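Local coordinates for HAD superfamily hydrolase (Brucella suis biovar 1, PDB 6NQ4), which probably acts as a phosphatase of the haloacid dehalogenase (HAD) superfamily, at residues Val74-Arg79 and Val102-Val107. Sequence-based numbering, arbitrary orientation.
Sequences VTNSPR and VTSGDV. With PO4 (phosphate ion), chain G.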
# COMPACT_ATOMS: atom_id res chain seq x y z
N VAL A 74 -3.60 0.87 6.59
CA VAL A 74 -2.88 -0.16 5.85
C VAL A 74 -2.65 0.39 4.45
O VAL A 74 -3.61 0.62 3.70
CB VAL A 74 -3.67 -1.48 5.81
CG1 VAL A 74 -2.91 -2.56 5.04
CG2 VAL A 74 -4.02 -1.96 7.24
N THR A 75 -1.39 0.63 4.10
CA THR A 75 -1.05 1.34 2.88
C THR A 75 0.04 0.61 2.11
O THR A 75 0.93 0.01 2.70
CB THR A 75 -0.56 2.78 3.22
OG1 THR A 75 -0.09 3.43 2.03
CG2 THR A 75 0.56 2.78 4.24
N ASN A 76 -0.04 0.69 0.80
CA ASN A 76 1.01 0.12 -0.05
C ASN A 76 2.27 0.98 -0.17
O ASN A 76 3.16 0.64 -0.96
CB ASN A 76 0.46 -0.26 -1.43
CG ASN A 76 -0.10 -1.67 -1.45
OD1 ASN A 76 0.08 -2.43 -0.48
ND2 ASN A 76 -0.75 -2.05 -2.54
N SER A 77 2.39 2.08 0.58
CA SER A 77 3.63 2.84 0.57
C SER A 77 4.82 1.90 0.76
O SER A 77 4.78 1.03 1.65
CB SER A 77 3.63 3.85 1.71
OG SER A 77 4.88 4.52 1.75
N PRO A 78 5.89 2.07 -0.02
CA PRO A 78 7.11 1.28 0.20
C PRO A 78 7.93 1.77 1.37
O PRO A 78 8.95 1.14 1.69
CB PRO A 78 7.88 1.49 -1.11
CG PRO A 78 7.51 2.90 -1.50
CD PRO A 78 6.05 3.02 -1.13
N ARG A 79 7.57 2.91 1.98
CA ARG A 79 8.34 3.39 3.11
C ARG A 79 7.91 2.67 4.38
O ARG A 79 6.74 2.33 4.54
CB ARG A 79 8.17 4.89 3.29
CG ARG A 79 9.05 5.68 2.31
CD ARG A 79 8.72 7.17 2.37
NE ARG A 79 7.45 7.41 1.71
CZ ARG A 79 6.48 8.21 2.17
NH1 ARG A 79 6.61 8.86 3.33
NH2 ARG A 79 5.35 8.32 1.46
N VAL A 102 0.47 0.26 9.16
CA VAL A 102 1.19 -0.88 8.60
C VAL A 102 1.36 -0.64 7.12
O VAL A 102 0.38 -0.39 6.41
CB VAL A 102 0.42 -2.20 8.86
CG1 VAL A 102 1.09 -3.34 8.11
CG2 VAL A 102 0.36 -2.49 10.37
N THR A 103 2.59 -0.71 6.64
CA THR A 103 2.88 -0.40 5.24
C THR A 103 3.40 -1.63 4.50
O THR A 103 3.94 -2.57 5.09
CB THR A 103 3.90 0.74 5.08
OG1 THR A 103 5.22 0.24 5.37
CG2 THR A 103 3.58 1.91 5.99
N SER A 104 3.28 -1.57 3.17
CA SER A 104 3.92 -2.59 2.34
C SER A 104 5.42 -2.61 2.57
O SER A 104 6.02 -3.69 2.65
CB SER A 104 3.56 -2.32 0.87
OG SER A 104 4.20 -3.26 0.02
N GLY A 105 6.05 -1.44 2.73
CA GLY A 105 7.47 -1.40 3.08
C GLY A 105 7.78 -2.21 4.32
O GLY A 105 8.78 -2.95 4.36
N ASP A 106 6.95 -2.08 5.36
CA ASP A 106 7.18 -2.83 6.60
C ASP A 106 7.28 -4.33 6.33
O ASP A 106 8.20 -5.00 6.80
CB ASP A 106 6.01 -2.61 7.57
CG ASP A 106 5.95 -1.21 8.18
OD1 ASP A 106 6.98 -0.54 8.33
OD2 ASP A 106 4.82 -0.81 8.56
N VAL A 107 6.30 -4.89 5.62
CA VAL A 107 6.31 -6.34 5.40
C VAL A 107 7.28 -6.75 4.31
O VAL A 107 7.75 -7.89 4.31
CB VAL A 107 4.89 -6.90 5.18
CG1 VAL A 107 4.10 -6.86 6.46
CG2 VAL A 107 4.17 -6.20 4.04
P PO4 G . -2.46 3.13 -0.65
O1 PO4 G . -3.79 3.48 -1.32
O2 PO4 G . -2.23 4.00 0.57
O3 PO4 G . -1.49 3.55 -1.77
O4 PO4 G . -2.35 1.64 -0.41
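Thr75 and Thr103 lie side by side on neighbouring parallel strands of the Rossmann-like HAD core, with their CG2 methyls 3.6 Å apart. The strands belong to a beta-alpha-beta unit completed by helix 81-90, and Thr75 N donates to Val102 O, whereas Ser104 N, at the start of helix 104-114, donates to Thr75 O. Beyond the strand end, Ser77 O receives Gly105 N in its carbonyl plane at 3.0 Å. Gly105 suits its place because a beta carbon there would collide with Pro78 O, and its CA instead lies 3.3 Å from that oxygen.

At the end of the second core strand in chain order, Thr75 is probably the motif II threonine of HAD enzymes. A chi1 of 173° carries OG1 to a bound phosphate, probably from the crystallisation liquor, where it donates to O2 at 2.7 Å, while Asn76 N gives a nearly straight bond to O4. Lys215 NZ and Trp44 N also hold this ion, consistent with a phosphate-binding active site. Thr75 OG1 additionally accepts from Ser77 N, an ST turn that helps to orient the hydroxyl.

Threonine suits position 103, the N-cap of helix 104-114, because its methyl packs on Thr75 while its hydroxyl both accepts and donates. In a capping box, Asp106 N donates to Thr103 OG1, and Thr103 N meets Asp106 OD2 from above the carboxylate plane. The same Thr103 OG1 donates to Arg79 O at 2.7 Å, with the donor oxygen tilted 26° from the carbonyl plane.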